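Local coordinates for NikO protein (Streptomyces tendae, PDB 4FQD), which transfers an enolpyruvyl group, probably from phosphoenolpyruvate, in an essential step of biosynthesis of the antibiotic nikkomycin, at residues A63-I68 with L109-A114; L217-T222 with V294-P299; G275-D280 with L347-A352; L404-T407 with A411-V414. The protein carries 4 engineered substitutions. All blocks are in the same frame, centred on the assembly; numbering follows the deposited sequence.

Interaction 1 (A63-I68 with L109-A114). With SO4 (sulfate ion), chain C.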
loop_
_atom_site.group_PDB
_atom_site.type_symbol
_atom_site.label_atom_id
_atom_site.label_comp_id
_atom_site.label_asym_id
_atom_site.label_seq_id
_atom_site.Cartn_x
_atom_site.Cartn_y
_atom_site.Cartn_z
ATOM N N ALA A 63 -12.282 15.683 -30.913
ATOM C CA ALA A 63 -13.321 16.428 -31.613
ATOM C C ALA A 63 -13.546 17.802 -30.990
ATOM O O ALA A 63 -13.593 18.809 -31.695
ATOM C CB ALA A 63 -14.620 15.634 -31.636
ATOM N N VAL A 64 -13.677 17.837 -29.667
ATOM C CA VAL A 64 -13.947 19.085 -28.959
ATOM C C VAL A 64 -12.774 20.059 -29.055
ATOM O O VAL A 64 -12.969 21.241 -29.341
ATOM C CB VAL A 64 -14.293 18.836 -27.479
ATOM C CG1 VAL A 64 -14.585 20.152 -26.773
ATOM C CG2 VAL A 64 -15.483 17.895 -27.366
ATOM N N LEU A 65 -11.564 19.558 -28.819
ATOM C CA LEU A 65 -10.359 20.378 -28.929
ATOM C C LEU A 65 -10.221 20.962 -30.330
ATOM O O LEU A 65 -9.801 22.106 -30.497
ATOM C CB LEU A 65 -9.110 19.564 -28.580
ATOM C CG LEU A 65 -8.857 19.277 -27.099
ATOM C CD1 LEU A 65 -7.648 18.368 -26.931
ATOM C CD2 LEU A 65 -8.666 20.571 -26.325
ATOM N N GLY A 66 -10.583 20.168 -31.331
ATOM C CA GLY A 66 -10.553 20.619 -32.709
ATOM C C GLY A 66 -11.554 21.730 -32.955
ATOM O O GLY A 66 -11.269 22.689 -33.672
ATOM N N GLU A 67 -12.731 21.601 -32.352
ATOM C CA GLU A 67 -13.774 22.608 -32.490
ATOM C C GLU A 67 -13.404 23.884 -31.743
ATOM O O GLU A 67 -13.674 24.987 -32.215
ATOM C CB GLU A 67 -15.119 22.068 -31.993
ATOM C CG GLU A 67 -15.694 20.949 -32.849
ATOM C CD GLU A 67 -16.950 20.344 -32.254
ATOM O OE1 GLU A 67 -17.400 20.827 -31.194
ATOM O OE2 GLU A 67 -17.488 19.383 -32.844
ATOM N N ILE A 68 -12.783 23.727 -30.577
ATOM C CA ILE A 68 -12.347 24.868 -29.777
ATOM C C ILE A 68 -11.336 25.720 -30.544
ATOM O O ILE A 68 -11.416 26.950 -30.541
ATOM C CB ILE A 68 -11.738 24.416 -28.431
ATOM C CG1 ILE A 68 -12.827 23.849 -27.517
ATOM C CG2 ILE A 68 -11.029 25.573 -27.741
ATOM C CD1 ILE A 68 -12.307 23.337 -26.189
ATOM N N LEU A 109 -9.119 22.748 -19.708
ATOM C CA LEU A 109 -8.569 23.458 -18.558
ATOM C C LEU A 109 -7.115 23.864 -18.773
ATOM O O LEU A 109 -6.656 24.869 -18.232
ATOM C CB LEU A 109 -8.684 22.598 -17.297
ATOM C CG LEU A 109 -10.079 22.439 -16.696
ATOM C CD1 LEU A 109 -10.058 21.445 -15.548
ATOM C CD2 LEU A 109 -10.599 23.783 -16.225
ATOM N N TYR A 110 -6.394 23.080 -19.566
ATOM C CA TYR A 110 -4.977 23.336 -19.798
ATOM C C TYR A 110 -4.750 24.262 -20.991
ATOM O O TYR A 110 -3.628 24.404 -21.477
ATOM C CB TYR A 110 -4.216 22.019 -19.965
ATOM C CG TYR A 110 -4.374 21.098 -18.776
ATOM C CD1 TYR A 110 -3.759 21.388 -17.565
ATOM C CD2 TYR A 110 -5.143 19.946 -18.860
ATOM C CE1 TYR A 110 -3.903 20.557 -16.473
ATOM C CE2 TYR A 110 -5.292 19.105 -17.772
ATOM C CZ TYR A 110 -4.670 19.416 -16.581
ATOM O OH TYR A 110 -4.813 18.587 -15.493
ATOM N N LEU A 111 -5.826 24.890 -21.453
ATOM C CA LEU A 111 -5.738 25.907 -22.492
ATOM C C LEU A 111 -5.607 27.278 -21.842
ATOM O O LEU A 111 -5.255 28.257 -22.500
ATOM C CB LEU A 111 -6.976 25.871 -23.388
ATOM C CG LEU A 111 -7.158 24.620 -24.247
ATOM C CD1 LEU A 111 -8.494 24.658 -24.976
ATOM C CD2 LEU A 111 -6.013 24.485 -25.235
ATOM N N LEU A 112 -5.897 27.333 -20.546
ATOM C CA LEU A 112 -5.817 28.572 -19.770
ATOM C C LEU A 112 -4.465 29.302 -19.826
ATOM O O LEU A 112 -4.441 30.529 -19.939
ATOM C CB LEU A 112 -6.242 28.335 -18.316
ATOM C CG LEU A 112 -7.711 27.972 -18.094
ATOM C CD1 LEU A 112 -7.998 27.775 -16.614
ATOM C CD2 LEU A 112 -8.617 29.040 -18.684
ATOM N N PRO A 113 -3.338 28.565 -19.728
ATOM C CA PRO A 113 -2.053 29.263 -19.861
ATOM C C PRO A 113 -1.892 29.942 -21.218
ATOM O O PRO A 113 -1.302 31.018 -21.294
ATOM C CB PRO A 113 -1.031 28.133 -19.719
ATOM C CG PRO A 113 -1.714 27.124 -18.879
ATOM C CD PRO A 113 -3.148 27.163 -19.309
ATOM N N ALA A 114 -2.413 29.320 -22.270
ATOM C CA ALA A 114 -2.345 29.898 -23.608
ATOM C C ALA A 114 -3.228 31.138 -23.716
ATOM O O ALA A 114 -2.828 32.145 -24.298
ATOM C CB ALA A 114 -2.749 28.870 -24.650
HETATM S S SO4 C . -5.091 15.334 -14.723
HETATM O O1 SO4 C . -3.850 16.081 -14.908
HETATM O O2 SO4 C . -5.957 15.536 -15.882
HETATM O O3 SO4 C . -4.782 13.914 -14.586
HETATM O O4 SO4 C . -5.768 15.804 -13.518
#
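Leu-111 rests its CD1 methyl against both Ile-68 and Leu-65, which sit one turn apart on helix 60-71. The contact lies inside the inverse alpha/beta barrel of the EPSP synthase family and links that helix to the turn leading into helix 112-118. The closer approach is to Ile-68, 3.9 Å from Leu-111 CD1 to the branch methyl CG2; with CG1 beside the backbone N (chi1 -70°), CG2 is the branch turned to the leucine. CD2 of Leu-65 comes to 4.3 Å from the same Leu-111 CD1. All three side chains are buried and the touch is purely apolar. In the next shell, Val-41 packs on Leu-65, Leu-101 on Ile-68 and Ala-45 on Leu-111. Beside Leu-111, Tyr-110 extends its ring along Val-38 and Ala-42 of helix 34-44 toward a sulfate, probably from the crystallisation liquor, which Ser-193 and Lys-197 also bind. A phenylalanine at Tyr-110 would keep the ring but would probably leave the sulfate with one hydroxyl partner fewer. The tyrosine's link to the anion is weak: Tyr-110 OH lies 2.7 Å from O1 of the sulfate, and O1 stands obliquely to the ring.

Interaction 2 (L217-T222 with V294-P299)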
loop_
_atom_site.group_PDB
_atom_site.type_symbol
_atom_site.label_atom_id
_atom_site.label_comp_id
_atom_site.label_asym_id
_atom_site.label_seq_id
_atom_site.Cartn_x
_atom_site.Cartn_y
_atom_site.Cartn_z
ATOM N N LEU A 217 5.956 12.572 -13.356
ATOM C CA LEU A 217 6.944 11.910 -14.208
ATOM C C LEU A 217 6.392 11.016 -15.321
ATOM O O LEU A 217 7.160 10.479 -16.119
ATOM C CB LEU A 217 7.922 11.110 -13.345
ATOM C CG LEU A 217 8.745 11.933 -12.353
ATOM C CD1 LEU A 217 9.529 11.023 -11.423
ATOM C CD2 LEU A 217 9.674 12.887 -13.094
ATOM N N LYS A 218 5.076 10.848 -15.373
ATOM C CA LYS A 218 4.463 10.016 -16.405
ATOM C C LYS A 218 4.549 10.700 -17.772
ATOM O O LYS A 218 4.700 11.921 -17.839
ATOM C CB LYS A 218 3.009 9.709 -16.038
ATOM C CG LYS A 218 2.855 8.944 -14.733
ATOM C CD LYS A 218 3.640 7.643 -14.766
ATOM C CE LYS A 218 3.457 6.844 -13.487
ATOM N NZ LYS A 218 2.050 6.393 -13.306
ATOM N N PRO A 219 4.460 9.917 -18.868
ATOM C CA PRO A 219 4.497 10.470 -20.231
ATOM C C PRO A 219 3.477 11.585 -20.432
ATOM O O PRO A 219 3.628 12.407 -21.337
ATOM C CB PRO A 219 4.127 9.269 -21.100
ATOM C CG PRO A 219 4.623 8.107 -20.337
ATOM C CD PRO A 219 4.414 8.443 -18.884
ATOM N N ASP A 220 2.448 11.580 -19.592
ATOM C CA ASP A 220 1.462 12.646 -19.510
ATOM C C ASP A 220 2.147 14.011 -19.526
ATOM O O ASP A 220 1.769 14.905 -20.284
ATOM C CB ASP A 220 0.680 12.484 -18.206
ATOM C CG ASP A 220 -0.751 12.942 -18.323
ATOM O OD1 ASP A 220 -1.044 13.757 -19.219
ATOM O OD2 ASP A 220 -1.584 12.489 -17.512
ATOM N N VAL A 221 3.169 14.149 -18.686
ATOM C CA VAL A 221 3.937 15.382 -18.576
ATOM C C VAL A 221 5.205 15.313 -19.425
ATOM O O VAL A 221 5.583 16.290 -20.076
ATOM C CB VAL A 221 4.312 15.660 -17.104
ATOM C CG1 VAL A 221 5.380 16.734 -17.005
ATOM C CG2 VAL A 221 3.078 16.053 -16.308
ATOM N N THR A 222 5.846 14.148 -19.418
ATOM C CA THR A 222 7.101 13.932 -20.138
ATOM C C THR A 222 7.011 14.292 -21.620
ATOM O O THR A 222 7.893 14.964 -22.157
ATOM C CB THR A 222 7.589 12.472 -19.983
ATOM O OG1 THR A 222 8.228 12.317 -18.710
ATOM C CG2 THR A 222 8.580 12.105 -21.081
ATOM N N VAL A 294 4.727 0.453 -22.240
ATOM C CA VAL A 294 5.001 -0.615 -21.286
ATOM C C VAL A 294 5.943 -0.149 -20.182
ATOM O O VAL A 294 5.688 -0.380 -18.999
ATOM C CB VAL A 294 5.602 -1.853 -21.984
ATOM C CG1 VAL A 294 6.222 -2.802 -20.966
ATOM C CG2 VAL A 294 4.539 -2.560 -22.799
ATOM N N HIS A 295 7.029 0.511 -20.574
ATOM C CA HIS A 295 8.008 1.011 -19.615
ATOM C C HIS A 295 7.390 2.038 -18.674
ATOM O O HIS A 295 7.753 2.118 -17.502
ATOM C CB HIS A 295 9.213 1.617 -20.333
ATOM C CG HIS A 295 10.213 2.235 -19.408
ATOM N ND1 HIS A 295 10.275 3.592 -19.179
ATOM C CD2 HIS A 295 11.182 1.679 -18.642
ATOM C CE1 HIS A 295 11.244 3.847 -18.317
ATOM N NE2 HIS A 295 11.809 2.703 -17.976
ATOM N N ALA A 296 6.455 2.823 -19.198
ATOM C CA ALA A 296 5.730 3.796 -18.390
ATOM C C ALA A 296 4.799 3.082 -17.418
ATOM O O ALA A 296 4.516 3.582 -16.330
ATOM C CB ALA A 296 4.941 4.734 -19.282
ATOM N N LEU A 297 4.326 1.908 -17.825
ATOM C CA LEU A 297 3.445 1.096 -16.997
ATOM C C LEU A 297 4.239 0.107 -16.149
ATOM O O LEU A 297 3.727 -0.943 -15.767
ATOM C CB LEU A 297 2.440 0.343 -17.870
ATOM C CG LEU A 297 1.355 1.187 -18.542
ATOM C CD1 LEU A 297 0.658 0.390 -19.632
ATOM C CD2 LEU A 297 0.349 1.681 -17.510
ATOM N N ALA A 298 5.491 0.454 -15.863
ATOM C CA ALA A 298 6.365 -0.375 -15.029
ATOM C C ALA A 298 5.782 -0.772 -13.660
ATOM O O ALA A 298 5.941 -1.921 -13.245
ATOM C CB ALA A 298 7.743 0.276 -14.868
ATOM N N PRO A 299 5.124 0.168 -12.950
ATOM C CA PRO A 299 4.478 -0.262 -11.703
ATOM C C PRO A 299 3.383 -1.296 -11.950
ATOM O O PRO A 299 3.263 -2.256 -11.188
ATOM C CB PRO A 299 3.862 1.033 -11.166
ATOM C CG PRO A 299 4.699 2.112 -11.740
ATOM C CD PRO A 299 5.071 1.633 -13.109
HETATM O O HOH W 1 2.568 3.542 -14.416
#
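The start of helix 219-231 faces the break between helices 290-296 and 298-307, with the CA atoms of Lys-218 and Ala-296 6.7 Å apart. Lys-218 holds the N-cap position of its helix, and its carbonyl O accepts from two amides, Val-221 N and Thr-222 N. On the facing side, Leu-297 ends one helix and occupies the N-cap position of the next. The direct touch is small and apolar: the methyl CB of Ala-296 meets the ring of Pro-219, 3.5 Å from its CG and 3.8 Å from its CD. In the two-domain EPSP synthase fold, helix 219-231 follows strand 209-213 and helices 290-296 and 298-307 follow strand 283-286, strands of different sheets, consistent with a contact between the two domains. Alongside the proline, Lys-218 sends its chain past Ala-296, its CD 4.4 Å from the carbonyl O of Ala-296. A water lies between the two segments, accepting from Lys-218 NZ at 3.1 Å and 2.7 Å from Ala-296 O, to which it can donate. The ammonium has further partners: it bonds to the carbonyl of Gly-338 and makes a cation-pi contact with Phe-340. Nearby, Asp-220 forms a salt bridge with Lys-197.

Interaction 3 (G275-D280 with L347-A352)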
loop_
_atom_site.group_PDB
_atom_site.type_symbol
_atom_site.label_atom_id
_atom_site.label_comp_id
_atom_site.label_asym_id
_atom_site.label_seq_id
_atom_site.Cartn_x
_atom_site.Cartn_y
_atom_site.Cartn_z
ATOM N N GLY A 275 -7.209 -9.995 -22.570
ATOM C CA GLY A 275 -6.511 -11.132 -23.144
ATOM C C GLY A 275 -6.286 -12.258 -22.152
ATOM O O GLY A 275 -6.385 -13.434 -22.501
ATOM N N VAL A 276 -5.985 -11.897 -20.910
ATOM C CA VAL A 276 -5.727 -12.880 -19.864
ATOM C C VAL A 276 -6.997 -13.629 -19.459
ATOM O O VAL A 276 -6.967 -14.839 -19.224
ATOM C CB VAL A 276 -5.089 -12.215 -18.619
ATOM C CG1 VAL A 276 -5.100 -13.158 -17.428
ATOM C CG2 VAL A 276 -3.670 -11.764 -18.927
ATOM N N LEU A 277 -8.115 -12.913 -19.404
ATOM C CA LEU A 277 -9.346 -13.468 -18.847
ATOM C C LEU A 277 -10.380 -13.919 -19.880
ATOM O O LEU A 277 -11.235 -14.750 -19.577
ATOM C CB LEU A 277 -9.990 -12.462 -17.889
ATOM C CG LEU A 277 -9.128 -12.006 -16.710
ATOM C CD1 LEU A 277 -9.886 -11.013 -15.841
ATOM C CD2 LEU A 277 -8.663 -13.200 -15.891
ATOM N N LEU A 278 -10.308 -13.381 -21.094
ATOM C CA LEU A 278 -11.358 -13.629 -22.081
ATOM C C LEU A 278 -10.895 -14.361 -23.340
ATOM O O LEU A 278 -11.709 -14.948 -24.051
ATOM C CB LEU A 278 -12.049 -12.316 -22.465
ATOM C CG LEU A 278 -12.647 -11.512 -21.309
ATOM C CD1 LEU A 278 -13.263 -10.216 -21.818
ATOM C CD2 LEU A 278 -13.674 -12.337 -20.545
ATOM N N ALA A 279 -9.596 -14.327 -23.618
ATOM C CA ALA A 279 -9.066 -14.949 -24.828
ATOM C C ALA A 279 -8.711 -16.418 -24.616
ATOM O O ALA A 279 -8.480 -16.853 -23.489
ATOM C CB ALA A 279 -7.858 -14.176 -25.337
ATOM N N ASP A 280 -8.676 -17.180 -25.706
ATOM C CA ASP A 280 -8.274 -18.584 -25.646
ATOM C C ASP A 280 -6.927 -18.789 -26.334
ATOM O O ASP A 280 -6.314 -19.851 -26.224
ATOM C CB ASP A 280 -9.343 -19.489 -26.263
ATOM C CG ASP A 280 -9.666 -19.119 -27.692
ATOM O OD1 ASP A 280 -9.372 -17.972 -28.084
ATOM O OD2 ASP A 280 -10.217 -19.968 -28.422
ATOM N N LEU A 347 -7.052 -4.315 -12.388
ATOM C CA LEU A 347 -6.252 -5.158 -11.513
ATOM C C LEU A 347 -7.137 -5.817 -10.462
ATOM O O LEU A 347 -6.836 -6.908 -9.974
ATOM C CB LEU A 347 -5.148 -4.335 -10.846
ATOM C CG LEU A 347 -4.155 -3.693 -11.816
ATOM C CD1 LEU A 347 -3.185 -2.786 -11.081
ATOM C CD2 LEU A 347 -3.407 -4.763 -12.594
ATOM N N ALA A 348 -8.233 -5.147 -10.122
ATOM C CA ALA A 348 -9.205 -5.690 -9.181
ATOM C C ALA A 348 -9.913 -6.892 -9.792
ATOM O O ALA A 348 -10.167 -7.886 -9.114
ATOM C CB ALA A 348 -10.213 -4.624 -8.786
ATOM N N LEU A 349 -10.228 -6.793 -11.080
ATOM C CA LEU A 349 -10.880 -7.884 -11.794
ATOM C C LEU A 349 -9.946 -9.085 -11.908
ATOM O O LEU A 349 -10.376 -10.231 -11.776
ATOM C CB LEU A 349 -11.328 -7.426 -13.183
ATOM C CG LEU A 349 -12.023 -8.472 -14.056
ATOM C CD1 LEU A 349 -13.210 -9.081 -13.326
ATOM C CD2 LEU A 349 -12.459 -7.858 -15.376
ATOM N N LEU A 350 -8.667 -8.813 -12.153
ATOM C CA LEU A 350 -7.659 -9.864 -12.212
ATOM C C LEU A 350 -7.496 -10.529 -10.850
ATOM O O LEU A 350 -7.202 -11.721 -10.763
ATOM C CB LEU A 350 -6.317 -9.297 -12.678
ATOM C CG LEU A 350 -6.215 -8.877 -14.146
ATOM C CD1 LEU A 350 -4.906 -8.148 -14.403
ATOM C CD2 LEU A 350 -6.338 -10.090 -15.055
ATOM N N GLY A 351 -7.693 -9.749 -9.791
ATOM C CA GLY A 351 -7.584 -10.254 -8.435
ATOM C C GLY A 351 -8.663 -11.267 -8.100
ATOM O O GLY A 351 -8.487 -12.105 -7.215
ATOM N N ALA A 352 -9.782 -11.192 -8.814
ATOM C CA ALA A 352 -10.885 -12.126 -8.617
ATOM C C ALA A 352 -10.505 -13.528 -9.080
ATOM O O ALA A 352 -11.156 -14.509 -8.723
ATOM C CB ALA A 352 -12.128 -11.642 -9.347
#
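Leu-277 carries its CG beside the backbone N (chi1 -58°) and its CD1 reaches out to two leucines of the facing helix. Leu-349, by contrast, turns its CG anti to the backbone N (chi1 180°), and this methine and a methyl of Leu-350 arrive on the one CD1. Leu-277 CD1 lies 3.7 Å from CD2 of Leu-350 and 3.8 Å from the methine CG of Leu-349. Leu-277 and Leu-349 slide past each other in opposite directions, while Leu-350 passes at a slant. CD2 of Leu-350 also sits 3.8 Å from Leu-277 CG and touches CG1 of Val-276, at 4.1 Å; these last two side chains cross at about a right angle.

The contact joins the C-terminal parts of helices 265-278 and 344-351 within the inverse alpha/beta barrel of this family, where the CA atoms of Leu-277 and Leu-350 are 7.7 Å apart. Other helices close round it: Leu-350 packs on Leu-304 and Met-307 of helix 298-307, and Leu-349 on Leu-417 and Ala-418 of helix 409-419. Replacing Leu-277 by an alanine would remove CG, CD1 and CD2, and Leu-349 CG and Leu-350 CD2 would probably lose their shared partner, leaving a gap between the helices. All four touching side chains are buried and branched aliphatic, so cohesion here rests on shape and the exclusion of water, without a directional bond between the two segments.

Interaction 4 (L404-T407 with A411-V414)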
loop_
_atom_site.group_PDB
_atom_site.type_symbol
_atom_site.label_atom_id
_atom_site.label_comp_id
_atom_site.label_asym_id
_atom_site.label_seq_id
_atom_site.Cartn_x
_atom_site.Cartn_y
_atom_site.Cartn_z
ATOM N N LEU A 404 -26.272 -3.988 -14.748
ATOM C CA LEU A 404 -25.123 -3.242 -14.245
ATOM C C LEU A 404 -25.158 -1.774 -14.656
ATOM O O LEU A 404 -25.463 -1.443 -15.801
ATOM C CB LEU A 404 -23.818 -3.892 -14.713
ATOM C CG LEU A 404 -23.187 -4.951 -13.803
ATOM C CD1 LEU A 404 -24.194 -6.002 -13.380
ATOM C CD2 LEU A 404 -22.008 -5.606 -14.495
ATOM N N ARG A 405 -24.844 -0.898 -13.709
ATOM C CA ARG A 405 -24.777 0.532 -13.983
ATOM C C ARG A 405 -23.352 1.046 -13.826
ATOM O O ARG A 405 -22.730 0.870 -12.778
ATOM C CB ARG A 405 -25.716 1.305 -13.054
ATOM C CG ARG A 405 -25.606 2.815 -13.199
ATOM C CD ARG A 405 -26.447 3.540 -12.163
ATOM N NE ARG A 405 -26.307 4.989 -12.269
ATOM C CZ ARG A 405 -27.012 5.747 -13.103
ATOM N NH1 ARG A 405 -27.904 5.190 -13.910
ATOM N NH2 ARG A 405 -26.823 7.059 -13.136
ATOM N N ALA A 406 -22.837 1.681 -14.874
ATOM C CA ALA A 406 -21.496 2.249 -14.839
ATOM C C ALA A 406 -21.507 3.616 -14.168
ATOM O O ALA A 406 -22.398 4.427 -14.409
ATOM C CB ALA A 406 -20.928 2.351 -16.242
ATOM N N THR A 407 -20.513 3.866 -13.322
ATOM C CA THR A 407 -20.414 5.139 -12.621
ATOM C C THR A 407 -19.420 6.072 -13.302
ATOM O O THR A 407 -19.509 7.292 -13.161
ATOM C CB THR A 407 -20.000 4.947 -11.149
ATOM O OG1 THR A 407 -18.773 4.208 -11.088
ATOM C CG2 THR A 407 -21.078 4.195 -10.385
ATOM N N ALA A 411 -14.968 2.250 -15.017
ATOM C CA ALA A 411 -15.982 1.379 -14.437
ATOM C C ALA A 411 -16.771 0.676 -15.536
ATOM O O ALA A 411 -17.058 -0.515 -15.440
ATOM C CB ALA A 411 -16.916 2.171 -13.537
ATOM N N ALA A 412 -17.113 1.421 -16.582
ATOM C CA ALA A 412 -17.855 0.868 -17.707
ATOM C C ALA A 412 -17.046 -0.206 -18.427
ATOM O O ALA A 412 -17.588 -1.224 -18.860
ATOM C CB ALA A 412 -18.248 1.971 -18.674
ATOM N N ALA A 413 -15.743 0.028 -18.548
ATOM C CA ALA A 413 -14.861 -0.898 -19.243
ATOM C C ALA A 413 -14.691 -2.208 -18.479
ATOM O O ALA A 413 -14.805 -3.289 -19.056
ATOM C CB ALA A 413 -13.506 -0.251 -19.497
ATOM N N VAL A 414 -14.423 -2.108 -17.181
ATOM C CA VAL A 414 -14.163 -3.292 -16.367
ATOM C C VAL A 414 -15.423 -4.138 -16.154
ATOM O O VAL A 414 -15.342 -5.359 -16.017
ATOM C CB VAL A 414 -13.507 -2.928 -15.009
ATOM C CG1 VAL A 414 -14.504 -2.236 -14.088
ATOM C CG2 VAL A 414 -12.926 -4.170 -14.344
#
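Ala-411 opens the contact from the helix side, its CB turned toward the loop that follows the strand and 3.7 Å from the hydroxyl OG1 of Thr-407. The same methyl lies 4.0 Å from the backbone N of Thr-407. Thr-407 places OG1 between its backbone N and carbonyl carbon (chi1 56°), which puts the hydroxyl, not CG2, against the Ala-411 methyl; the approach is van der Waals only, and OG1 is hydrogen-bonded to a residue next to the segment. The amide of Ala-411 is bonded to Asp-408 OD1, a side chain from just before helix 409-419, and Phe-371 touches the Ala-411 methyl. One residue on, Ala-412 meets Ala-406 methyl to methyl, CB to CB at 3.6 Å; Ala-406 CB also lies 3.7 Å from Ala-412 CA. With side chains this short the backbones come close, the CA atoms of Ala-406 and Ala-412 being 4.8 Å apart. This is the first corner of a beta-alpha-beta crossover: strand 402-405 leads by a short loop into helix 409-419, which returns to the parallel neighbour strand 425-429. Ala-406 has a backbone hydrogen bond with Arg-429 of that strand, and Leu-434 packs on Ala-412. Further along, Ala-413 turns to Phe-346 and Tyr-438, and Val-414 meets Leu-349.

How the interactions relate
Interactions 1, 3 and 4 are buried and apolar, or nearly so; interaction 2 is only partly buried and adds a lysine and a water to its one apolar touch. Interactions 3 and 4 are in direct contact, Leu-349 CB meeting Val-414 CG2 at 3.8 Å, so helices 344-351 and 409-419 belong to one core, yet large leucines space the helices in interaction 3 where alanines let the loop after strand 402-405 and the helix close up in interaction 4. Interactions 1 and 3 lie on opposite sides of the chain's centre, about 36 Å apart between centres. Lys-197 relates interactions 1 and 2: it binds the sulfate beside Tyr-110 and pairs with Asp-220.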